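Local coordinates for protein SusD homolog (Bacteroides thetaiotaomicron VPI-5482, PDB 3IHV) that probably binds glycans at the outer membrane of the cell, as a member of the SusD family of sugar-binding proteins, at residues Y13-N16 against A17-K21; Y242-L245 against W246-C250; V455-E458 against R459-E462; I518-R521 against D522-C526. One frame throughout, in Å; residues are numbered along the deposited sequence.

Contact 1 (Y13-N16 against A17-K21)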
loop_
_atom_site.group_PDB
_atom_site.type_symbol
_atom_site.label_atom_id
_atom_site.label_comp_id
_atom_site.label_asym_id
_atom_site.label_seq_id
_atom_site.Cartn_x
_atom_site.Cartn_y
_atom_site.Cartn_z
ATOM N N TYR A 13 5.744 29.524 -17.420
ATOM C CA TYR A 13 4.531 28.846 -17.011
ATOM C C TYR A 13 4.268 29.151 -15.516
ATOM O O TYR A 13 5.012 29.915 -14.876
ATOM C CB TYR A 13 4.655 27.331 -17.314
ATOM C CG TYR A 13 3.306 26.633 -17.475
ATOM C CD1 TYR A 13 2.454 26.981 -18.521
ATOM C CD2 TYR A 13 2.879 25.642 -16.579
ATOM C CE1 TYR A 13 1.207 26.365 -18.675
ATOM C CE2 TYR A 13 1.647 25.012 -16.722
ATOM C CZ TYR A 13 0.811 25.382 -17.777
ATOM O OH TYR A 13 -0.427 24.790 -17.949
HETATM N N MSE A 14 3.172 28.613 -14.997
HETATM C CA MSE A 14 2.774 28.791 -13.594
HETATM C C MSE A 14 2.523 30.257 -13.246
HETATM O O MSE A 14 2.861 30.727 -12.162
HETATM C CB MSE A 14 3.792 28.150 -12.654
HETATM C CG MSE A 14 3.949 26.633 -12.910
HETATM SE SE MSE A 14 5.069 25.688 -11.636
HETATM C CE MSE A 14 4.149 26.522 -10.136
ATOM N N ASN A 15 1.905 30.964 -14.179
ATOM C CA ASN A 15 1.592 32.385 -14.004
ATOM C C ASN A 15 0.337 32.652 -13.182
ATOM O O ASN A 15 0.034 33.818 -12.858
ATOM C CB ASN A 15 1.495 33.069 -15.365
ATOM C CG ASN A 15 2.845 33.224 -16.023
ATOM O OD1 ASN A 15 3.835 33.573 -15.364
ATOM N ND2 ASN A 15 2.903 32.959 -17.331
ATOM N N ASN A 16 -0.411 31.593 -12.889
ATOM C CA ASN A 16 -1.585 31.680 -12.041
ATOM C C ASN A 16 -1.817 30.315 -11.407
ATOM O O ASN A 16 -1.096 29.367 -11.702
ATOM C CB ASN A 16 -2.791 32.185 -12.823
ATOM C CG ASN A 16 -3.068 31.360 -14.064
ATOM O OD1 ASN A 16 -2.996 30.151 -14.036
ATOM N ND2 ASN A 16 -3.375 32.032 -15.162
ATOM N N ALA A 17 -2.809 30.218 -10.529
ATOM C CA ALA A 17 -3.065 28.957 -9.833
ATOM C C ALA A 17 -3.482 27.837 -10.781
ATOM O O ALA A 17 -3.153 26.668 -10.555
ATOM C CB ALA A 17 -4.084 29.152 -8.743
ATOM N N GLU A 18 -4.225 28.168 -11.827
ATOM C CA GLU A 18 -4.659 27.128 -12.781
ATOM C C GLU A 18 -3.440 26.475 -13.475
ATOM O O GLU A 18 -3.383 25.263 -13.608
ATOM C CB GLU A 18 -5.636 27.696 -13.802
ATOM C CG GLU A 18 -6.149 26.672 -14.793
ATOM C CD GLU A 18 -7.023 27.299 -15.883
ATOM O OE1 GLU A 18 -7.632 28.387 -15.666
ATOM O OE2 GLU A 18 -7.088 26.682 -16.973
ATOM N N GLU A 19 -2.459 27.283 -13.864
ATOM C CA GLU A 19 -1.228 26.761 -14.470
ATOM C C GLU A 19 -0.422 25.982 -13.452
ATOM O O GLU A 19 0.138 24.935 -13.777
ATOM C CB GLU A 19 -0.383 27.874 -15.078
ATOM C CG GLU A 19 -1.063 28.540 -16.248
ATOM C CD GLU A 19 -0.239 29.606 -16.901
ATOM O OE1 GLU A 19 0.945 29.821 -16.541
ATOM O OE2 GLU A 19 -0.798 30.238 -17.794
ATOM N N ALA A 20 -0.374 26.475 -12.214
ATOM C CA ALA A 20 0.341 25.786 -11.149
ATOM C C ALA A 20 -0.280 24.415 -10.909
ATOM O O ALA A 20 0.436 23.421 -10.661
ATOM C CB ALA A 20 0.332 26.613 -9.840
ATOM N N LYS A 21 -1.616 24.369 -10.963
ATOM C CA LYS A 21 -2.348 23.152 -10.723
ATOM C C LYS A 21 -1.918 22.081 -11.738
ATOM O O LYS A 21 -1.724 20.930 -11.386
ATOM C CB LYS A 21 -3.858 23.393 -10.831
ATOM C CG LYS A 21 -4.640 22.154 -10.452
ATOM C CD LYS A 21 -6.140 22.232 -10.597
ATOM C CE LYS A 21 -6.595 22.035 -12.005
ATOM N NZ LYS A 21 -8.000 21.528 -11.978
HETATM O O HOH W 1 -3.804 30.423 -17.774
#
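Hydrogen bonds at the start of helix 17-29 tie Asn16 and Asn15 to Glu19. Asn16 is the N-cap residue. Its OD1 accepts from Glu19 N at 2.9 Å, with the N-H nearly in line with the side-chain C=O. Its CG sits between the backbone N and the carbonyl carbon (chi1 54°), which swings the amide back over the first turn. Glu19 answers in the other direction: Glu19 OE1 accepts from Asn15 N at 2.8 Å, which approaches from above the carboxylate plane. The two side chains thus each take a backbone N-H across the helix start, Asn16 OD1 that of Glu19 and Glu19 OE1 that of Asn15. A water joins the two side chains, accepting from Asn16 ND2 and donating to Glu19 OE2. In the backbone, Ala20 N bonds to Asn16 O.

Stacking is the second element. The Tyr13 ring and the Glu19 carboxylate lie 8° from parallel, and Glu19 CB makes a CH-pi contact over the ring face, 4.0 Å from the Tyr13 centroid. With an alanine at Tyr13, the flat cover on this side of Glu19 would be gone, and the carboxylate would probably turn more easily.

Apolar packing is small: Met14 CE meets Ala20 CB. Met14, a selenomethionine, also packs on Phe94 and Ile98 of helix 75-101, while Ala17 packs on Leu112 of helix 107-135.

Contact 2 (Y242-L245 against W246-C250). With EDO (1,2-ethanediol), chain O.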
loop_
_atom_site.group_PDB
_atom_site.type_symbol
_atom_site.label_atom_id
_atom_site.label_comp_id
_atom_site.label_asym_id
_atom_site.label_seq_id
_atom_site.Cartn_x
_atom_site.Cartn_y
_atom_site.Cartn_z
ATOM N N TYR A 242 -18.196 -2.993 4.458
ATOM C CA TYR A 242 -16.822 -3.293 4.003
ATOM C C TYR A 242 -16.761 -3.495 2.507
ATOM O O TYR A 242 -15.807 -3.050 1.871
ATOM C CB TYR A 242 -16.309 -4.539 4.689
ATOM C CG TYR A 242 -14.842 -4.768 4.553
ATOM C CD1 TYR A 242 -13.917 -3.985 5.266
ATOM C CD2 TYR A 242 -14.358 -5.813 3.795
ATOM C CE1 TYR A 242 -12.562 -4.233 5.172
ATOM C CE2 TYR A 242 -13.029 -6.065 3.711
ATOM C CZ TYR A 242 -12.127 -5.280 4.386
ATOM O OH TYR A 242 -10.793 -5.568 4.233
ATOM N N GLU A 243 -17.772 -4.169 1.969
ATOM C CA GLU A 243 -17.838 -4.443 0.531
ATOM C C GLU A 243 -17.826 -3.158 -0.306
ATOM O O GLU A 243 -17.293 -3.133 -1.398
ATOM C CB GLU A 243 -19.051 -5.329 0.199
ATOM C CG GLU A 243 -19.164 -5.667 -1.298
ATOM C CD GLU A 243 -20.251 -6.676 -1.634
ATOM O OE1 GLU A 243 -20.795 -7.306 -0.718
ATOM O OE2 GLU A 243 -20.574 -6.796 -2.829
ATOM N N GLN A 244 -18.420 -2.091 0.226
ATOM C CA GLN A 244 -18.479 -0.823 -0.480
ATOM C C GLN A 244 -17.106 -0.285 -0.815
ATOM O O GLN A 244 -16.937 0.418 -1.810
ATOM C CB GLN A 244 -19.308 0.212 0.318
ATOM C CG GLN A 244 -19.722 1.419 -0.517
ATOM C CD GLN A 244 -20.695 1.049 -1.640
ATOM O OE1 GLN A 244 -21.669 0.358 -1.406
ATOM N NE2 GLN A 244 -20.438 1.537 -2.847
ATOM N N LEU A 245 -16.107 -0.524 0.042
ATOM C CA LEU A 245 -14.780 -0.102 -0.309
ATOM C C LEU A 245 -14.300 -0.673 -1.651
ATOM O O LEU A 245 -13.603 0.024 -2.418
ATOM C CB LEU A 245 -13.766 -0.553 0.763
ATOM C CG LEU A 245 -13.822 0.121 2.130
ATOM C CD1 LEU A 245 -13.117 -0.698 3.180
ATOM C CD2 LEU A 245 -13.266 1.568 2.041
ATOM N N TRP A 246 -14.663 -1.920 -1.928
ATOM C CA TRP A 246 -14.174 -2.639 -3.118
ATOM C C TRP A 246 -15.025 -2.244 -4.320
ATOM O O TRP A 246 -14.498 -2.027 -5.434
ATOM C CB TRP A 246 -14.044 -4.186 -2.807
ATOM C CG TRP A 246 -13.347 -4.271 -1.489
ATOM C CD1 TRP A 246 -13.871 -4.655 -0.300
ATOM C CD2 TRP A 246 -12.065 -3.721 -1.192
ATOM N NE1 TRP A 246 -12.988 -4.414 0.705
ATOM C CE2 TRP A 246 -11.864 -3.847 0.182
ATOM C CE3 TRP A 246 -11.042 -3.185 -1.974
ATOM C CZ2 TRP A 246 -10.693 -3.429 0.799
ATOM C CZ3 TRP A 246 -9.889 -2.765 -1.343
ATOM C CH2 TRP A 246 -9.736 -2.879 0.004
ATOM N N LYS A 247 -16.328 -2.110 -4.095
ATOM C CA LYS A 247 -17.199 -1.569 -5.135
ATOM C C LYS A 247 -16.651 -0.211 -5.570
ATOM O O LYS A 247 -16.481 0.048 -6.762
ATOM C CB LYS A 247 -18.658 -1.385 -4.659
ATOM C CG LYS A 247 -19.363 -2.686 -4.309
ATOM C CD LYS A 247 -20.818 -2.468 -3.883
ATOM C CE LYS A 247 -21.522 -3.769 -3.494
ATOM N NZ LYS A 247 -23.020 -3.565 -3.138
ATOM N N ASN A 248 -16.351 0.656 -4.605
ATOM C CA ASN A 248 -15.892 1.999 -4.927
ATOM C C ASN A 248 -14.570 2.036 -5.683
ATOM O O ASN A 248 -14.459 2.668 -6.742
ATOM C CB ASN A 248 -15.721 2.845 -3.645
ATOM C CG ASN A 248 -17.024 3.229 -2.999
ATOM O OD1 ASN A 248 -18.111 3.047 -3.561
ATOM N ND2 ASN A 248 -16.914 3.853 -1.825
ATOM N N THR A 249 -13.574 1.344 -5.152
ATOM C CA THR A 249 -12.237 1.400 -5.747
ATOM C C THR A 249 -12.175 0.760 -7.152
ATOM O O THR A 249 -11.374 1.177 -7.983
ATOM C CB THR A 249 -11.179 0.833 -4.777
ATOM O OG1 THR A 249 -9.904 1.453 -5.036
ATOM C CG2 THR A 249 -11.093 -0.696 -4.898
ATOM N N CYS A 250 -13.053 -0.212 -7.416
ATOM C CA CYS A 250 -13.111 -0.875 -8.723
ATOM C C CYS A 250 -13.938 -0.085 -9.718
ATOM O O CYS A 250 -13.925 -0.417 -10.898
ATOM C CB CYS A 250 -13.720 -2.281 -8.616
ATOM S SG CYS A 250 -12.647 -3.456 -7.760
HETATM C C1 EDO O . -24.265 1.697 -2.785
HETATM O O1 EDO O . -24.211 0.386 -2.205
HETATM C C2 EDO O . -24.135 1.595 -4.294
HETATM O O2 EDO O . -22.857 1.055 -4.682
#
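The indole of Trp246 turns its edge to the face of Tyr242, one helical turn earlier. The planes stand at 65°, and the Tyr242 ring and the five-membered ring of Trp246 have centroids 5.0 Å apart. Trp246 NE1 leads, lying over the Tyr242 face 3.4 Å from Tyr242 CE2. The pair is a T-shaped stack. Leu245 comes from another direction. Its CB lies over a face of the indole, 3.9 Å from the centroid of the five-membered ring of Trp246, as a CH-pi contact. A leucine in place of Trp246 would probably leave the face of Tyr242 without its edge partner and open a gap beside Leu245.

These side chains belong to helix 242-250, and their spacing follows its turns. The backbone bonds run from i+4 to i, as in Lys247 N to Glu243 O at 3.0 Å. Glu243 O also accepts from Trp246 N, three residues on. The buried side of the helix packs on strand 392-396, and Tyr242 OH bonds to Glu462 O.

On another side, Gln244 and Asn248 meet with amide planes 53° apart. Gln244 NE2 gives a straight bond of 2.9 Å to Asn248 OD1. The acceptor lies in the Gln244 amide plane, but the donor stands above that of Asn248. A bend at chi2 (66°) brings the Gln244 amide round to Asn248. A 1,2-ethanediol, probably from the crystallisation liquor, bridges both ends of this amide. Glu243 also meets Lys247: Glu243 OE2 comes to 3.2 Å of Lys247 CE, while Lys247 NZ stays beyond salt-bridge distance.

Contact 3 (V455-E458 against R459-E462)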
loop_
_atom_site.group_PDB
_atom_site.type_symbol
_atom_site.label_atom_id
_atom_site.label_comp_id
_atom_site.label_asym_id
_atom_site.label_seq_id
_atom_site.Cartn_x
_atom_site.Cartn_y
_atom_site.Cartn_z
ATOM N N VAL A 455 -3.726 -6.405 17.888
ATOM C CA VAL A 455 -3.691 -5.332 16.870
ATOM C C VAL A 455 -2.887 -5.769 15.649
ATOM O O VAL A 455 -3.277 -5.509 14.502
ATOM C CB VAL A 455 -3.122 -4.003 17.382
ATOM C CG1 VAL A 455 -3.266 -2.900 16.279
ATOM C CG2 VAL A 455 -3.802 -3.547 18.633
ATOM N N ARG A 456 -1.793 -6.474 15.878
ATOM C CA ARG A 456 -0.992 -6.984 14.753
ATOM C C ARG A 456 -1.807 -7.954 13.874
ATOM O O ARG A 456 -1.753 -7.892 12.629
ATOM C CB ARG A 456 0.315 -7.578 15.271
ATOM C CG ARG A 456 1.187 -6.509 15.913
ATOM C CD ARG A 456 2.534 -7.036 16.359
ATOM N NE ARG A 456 3.460 -5.975 16.772
ATOM C CZ ARG A 456 4.724 -6.187 17.138
ATOM N NH1 ARG A 456 5.244 -7.426 17.126
ATOM N NH2 ARG A 456 5.482 -5.170 17.512
ATOM N N LYS A 457 -2.640 -8.788 14.517
ATOM C CA LYS A 457 -3.520 -9.690 13.797
ATOM C C LYS A 457 -4.634 -8.928 13.065
ATOM O O LYS A 457 -4.977 -9.229 11.890
ATOM C CB LYS A 457 -4.131 -10.727 14.763
ATOM C CG LYS A 457 -4.969 -11.756 14.059
ATOM C CD LYS A 457 -5.386 -12.911 15.008
ATOM C CE LYS A 457 -6.387 -12.446 16.014
ATOM N NZ LYS A 457 -6.936 -13.612 16.736
ATOM N N GLU A 458 -5.210 -7.938 13.743
ATOM C CA GLU A 458 -6.314 -7.160 13.145
ATOM C C GLU A 458 -5.884 -6.510 11.851
ATOM O O GLU A 458 -6.670 -6.396 10.915
ATOM C CB GLU A 458 -6.833 -6.114 14.135
ATOM C CG GLU A 458 -8.133 -5.538 13.722
ATOM C CD GLU A 458 -9.261 -6.567 13.743
ATOM O OE1 GLU A 458 -9.225 -7.475 14.613
ATOM O OE2 GLU A 458 -10.171 -6.468 12.886
ATOM N N ARG A 459 -4.628 -6.060 11.788
ATOM C CA ARG A 459 -4.100 -5.480 10.566
ATOM C C ARG A 459 -4.166 -6.445 9.393
ATOM O O ARG A 459 -4.462 -6.020 8.250
ATOM C CB ARG A 459 -2.674 -4.941 10.772
ATOM C CG ARG A 459 -2.631 -3.728 11.722
ATOM C CD ARG A 459 -1.238 -3.132 11.791
ATOM N NE ARG A 459 -0.840 -2.487 10.535
ATOM C CZ ARG A 459 -1.305 -1.316 10.108
ATOM N NH1 ARG A 459 -2.209 -0.606 10.807
ATOM N NH2 ARG A 459 -0.910 -0.876 8.929
ATOM N N SER A 460 -3.923 -7.738 9.650
ATOM C CA SER A 460 -4.073 -8.728 8.591
ATOM C C SER A 460 -5.527 -8.867 8.189
ATOM O O SER A 460 -5.832 -8.878 6.995
ATOM C CB SER A 460 -3.449 -10.073 8.980
ATOM O OG SER A 460 -4.217 -10.789 9.918
ATOM N N TYR A 461 -6.450 -8.939 9.154
ATOM C CA TYR A 461 -7.889 -9.080 8.847
ATOM C C TYR A 461 -8.495 -7.849 8.189
ATOM O O TYR A 461 -9.390 -7.975 7.332
ATOM C CB TYR A 461 -8.690 -9.477 10.096
ATOM C CG TYR A 461 -8.315 -10.834 10.700
ATOM C CD1 TYR A 461 -7.704 -11.837 9.944
ATOM C CD2 TYR A 461 -8.706 -11.157 11.982
ATOM C CE1 TYR A 461 -7.430 -13.081 10.481
ATOM C CE2 TYR A 461 -8.463 -12.413 12.521
ATOM C CZ TYR A 461 -7.824 -13.366 11.768
ATOM O OH TYR A 461 -7.579 -14.605 12.315
ATOM N N GLU A 462 -7.971 -6.669 8.530
ATOM C CA GLU A 462 -8.530 -5.456 7.966
ATOM C C GLU A 462 -7.947 -5.079 6.612
ATOM O O GLU A 462 -8.681 -4.644 5.698
ATOM C CB GLU A 462 -8.328 -4.283 8.938
ATOM C CG GLU A 462 -8.910 -2.962 8.423
ATOM C CD GLU A 462 -10.413 -2.995 8.140
ATOM O OE1 GLU A 462 -11.159 -3.870 8.702
ATOM O OE2 GLU A 462 -10.856 -2.165 7.299
HETATM O O HOH W 2 -8.565 -15.053 14.653
#
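Helix 448-463, in the SusD family region of the chain, carries this contact along its own axis, where Lys457 and Tyr461 meet one turn apart. The aliphatic part of Lys457 runs obliquely across the Tyr461 ring. Lys457 CG lies over one face, 4.2 Å from the Tyr461 centroid and offset toward the rim, in a CH-pi contact. Lys457 CD continues toward the phenol end, 3.9 Å from Tyr461 OH. The Lys457 chain then bends at chi3 (70°). A single water takes up its end: it accepts from Lys457 NZ and is 2.6 Å from Tyr461 OH. This water lies in the plane of the ring, at its edge, so the lysine is held both over the face and, through the water, at the hydroxyl.

Lys457 O accepts from two donors, Ser460 OG and Tyr461 N, with a weak third bond from Ser460 N. Ser460 OG donates to Lys457 O at 2.6 Å, in the carbonyl plane and on a lone pair. The bond from Tyr461 N is the regular helical one. Ser460 OG can reach back because it sits between its own backbone N and carbonyl carbon (chi1 75°). The buried hydroxyl is thereby satisfied within the helix. Arg459 N to Val455 O and Glu462 N to Glu458 O continue the helical pattern.

Glu458 and Glu462 both form salt bridges with Arg320, which probably eases the closeness of their like charges. Arg459 pairs with Asp472 and Asp399. Val455 and Glu458 pack on helix 417-430, Glu462 on helices 397-412 and 417-430, and Tyr461 on helix 306-313, where its ring stacks on Trp312.

Contact 4 (I518-R521 against D522-C526). With EDO (1,2-ethanediol), chain J; EDO (1,2-ethanediol), chain I.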
loop_
_atom_site.group_PDB
_atom_site.type_symbol
_atom_site.label_atom_id
_atom_site.label_comp_id
_atom_site.label_asym_id
_atom_site.label_seq_id
_atom_site.Cartn_x
_atom_site.Cartn_y
_atom_site.Cartn_z
ATOM N N ILE A 518 20.483 -1.148 -2.396
ATOM C CA ILE A 518 20.644 0.091 -3.132
ATOM C C ILE A 518 20.915 -0.443 -4.551
ATOM O O ILE A 518 21.696 -1.361 -4.696
ATOM C CB ILE A 518 21.860 0.875 -2.648
ATOM C CG1 ILE A 518 21.741 1.174 -1.141
ATOM C CG2 ILE A 518 22.028 2.139 -3.489
ATOM C CD1 ILE A 518 20.476 1.881 -0.679
ATOM N N PRO A 519 20.223 0.069 -5.580
ATOM C CA PRO A 519 20.449 -0.515 -6.914
ATOM C C PRO A 519 21.913 -0.512 -7.337
ATOM O O PRO A 519 22.648 0.462 -7.118
ATOM C CB PRO A 519 19.592 0.348 -7.842
ATOM C CG PRO A 519 18.548 0.954 -6.962
ATOM C CD PRO A 519 19.206 1.135 -5.609
ATOM N N GLN A 520 22.339 -1.602 -7.940
ATOM C CA GLN A 520 23.734 -1.710 -8.334
ATOM C C GLN A 520 24.159 -0.583 -9.262
ATOM O O GLN A 520 25.265 -0.086 -9.156
ATOM C CB GLN A 520 23.996 -3.049 -9.015
ATOM C CG GLN A 520 25.479 -3.327 -9.209
ATOM C CD GLN A 520 26.208 -3.429 -7.877
ATOM O OE1 GLN A 520 25.751 -4.109 -6.964
ATOM N NE2 GLN A 520 27.363 -2.737 -7.766
ATOM N N ARG A 521 23.287 -0.191 -10.188
ATOM C CA ARG A 521 23.601 0.893 -11.109
ATOM C C ARG A 521 23.987 2.146 -10.347
ATOM O O ARG A 521 24.928 2.823 -10.716
ATOM C CB ARG A 521 22.412 1.229 -12.003
ATOM C CG ARG A 521 22.692 2.420 -12.969
ATOM C CD ARG A 521 21.402 3.006 -13.594
ATOM N NE ARG A 521 21.613 4.362 -14.156
ATOM C CZ ARG A 521 21.364 5.531 -13.540
ATOM N NH1 ARG A 521 20.873 5.610 -12.296
ATOM N NH2 ARG A 521 21.606 6.665 -14.194
ATOM N N ASP A 522 23.245 2.453 -9.285
ATOM C CA ASP A 522 23.529 3.633 -8.467
ATOM C C ASP A 522 24.751 3.471 -7.598
ATOM O O ASP A 522 25.538 4.405 -7.450
ATOM C CB ASP A 522 22.274 4.039 -7.683
ATOM C CG ASP A 522 21.110 4.313 -8.612
ATOM O OD1 ASP A 522 21.019 5.447 -9.122
ATOM O OD2 ASP A 522 20.367 3.395 -8.968
HETATM N N MSE A 523 24.972 2.270 -7.076
HETATM C CA MSE A 523 26.206 1.971 -6.346
HETATM C C MSE A 523 27.412 2.259 -7.227
HETATM O O MSE A 523 28.392 2.891 -6.792
HETATM C CB MSE A 523 26.238 0.483 -5.935
HETATM C CG MSE A 523 25.212 0.098 -4.879
HETATM SE SE MSE A 523 25.577 0.936 -3.146
HETATM C CE MSE A 523 27.400 0.598 -2.977
ATOM N N ASP A 524 27.328 1.785 -8.471
ATOM C CA ASP A 524 28.385 1.950 -9.448
ATOM C C ASP A 524 28.670 3.406 -9.840
ATOM O O ASP A 524 29.776 3.709 -10.269
ATOM C CB ASP A 524 28.076 1.147 -10.724
ATOM C CG ASP A 524 28.155 -0.371 -10.506
ATOM O OD1 ASP A 524 28.684 -0.831 -9.489
ATOM O OD2 ASP A 524 27.687 -1.109 -11.372
ATOM N N LEU A 525 27.670 4.268 -9.750
ATOM C CA LEU A 525 27.825 5.673 -10.116
ATOM C C LEU A 525 28.154 6.604 -8.946
ATOM O O LEU A 525 28.631 7.692 -9.189
ATOM C CB LEU A 525 26.550 6.182 -10.770
ATOM C CG LEU A 525 26.235 5.638 -12.164
ATOM C CD1 LEU A 525 24.795 5.985 -12.513
ATOM C CD2 LEU A 525 27.212 6.185 -13.167
ATOM N N CYS A 526 27.924 6.168 -7.709
ATOM C CA CYS A 526 28.060 7.029 -6.528
ATOM C C CYS A 526 29.113 6.411 -5.599
ATOM O O CYS A 526 28.806 5.544 -4.773
ATOM C CB CYS A 526 26.709 7.126 -5.847
ATOM S SG CYS A 526 25.403 7.821 -6.912
HETATM C C1 EDO J . 23.314 8.096 -9.702
HETATM O O1 EDO J . 22.309 7.695 -8.755
HETATM C C2 EDO J . 22.687 8.896 -10.822
HETATM O O2 EDO J . 21.840 9.893 -10.261
HETATM C C1 EDO I . 20.280 9.631 -6.965
HETATM O O1 EDO I . 19.284 9.338 -7.921
HETATM C C2 EDO I . 20.312 8.551 -5.932
HETATM O O2 EDO I . 21.191 7.493 -6.348
#
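The chain is extended at Ile518 and Pro519, then turns into the short helix 520-525, with Pro519 at its N-cap position. Two backbone bonds set the first turn, Met523 N to Pro519 O and Asp524 N to Gln520 O, both 2.9 Å. The next, Leu525 N to Arg521 O, is weak, and the chain leaves helical geometry at Cys526.

Gln520 and Asp524 pair along one side of the helix. Gln520 NE2 donates to Asp524 OD1 at 2.9 Å. The acceptor lies in the Gln520 amide plane, whereas the donor approaches from above the Asp524 carboxylate. The other end of this amide, OE1, bonds to Thr72 OG1, which fixes its rotation.

Arg521 is stretched from CG to NE, with CG anti to the backbone N (chi1 178°), and crosses Leu525 obliquely. Leu525 CD1 sits over the centre of one guanidinium face, 3.6 Å from Arg521 CZ. At the guanidinium edge, Arg521 NH1 forms a salt bridge of 3.2 Å with Asp522 OD1, the two flat groups 74° apart. A 1,2-ethanediol, probably from the crystallisation liquor, also donates to this oxygen.

Pro519 and Asp522 both pack on Trp81 of helix 75-101. On a further side, the selenium of Met523 lies 3.8 Å from Ile518 CB. Asp522 OD2 is buried with no polar partner, and its nearest atom across the contact is Pro519 CB, 3.3 Å from Asp522 OD2.

How the contacts relate
The four contacts follow one another along the chain, each within or at the start of a single helix. Contacts 2 and 3 alone touch. Their centres are 19 Å apart, and a probable hydrogen bond from Tyr242 OH to Glu462 O joins helix 242-250 to helix 448-463 in the interior. Contact 1 lies far out, its centre about 43 Å from that of contact 3, across the centre of the chain. Contact 4, near the C-terminus, is about 37 Å from contact 1, centre to centre. Yet both pack on helix 75-101, which thus links the N-terminal region to the last helix of this largely helical protein.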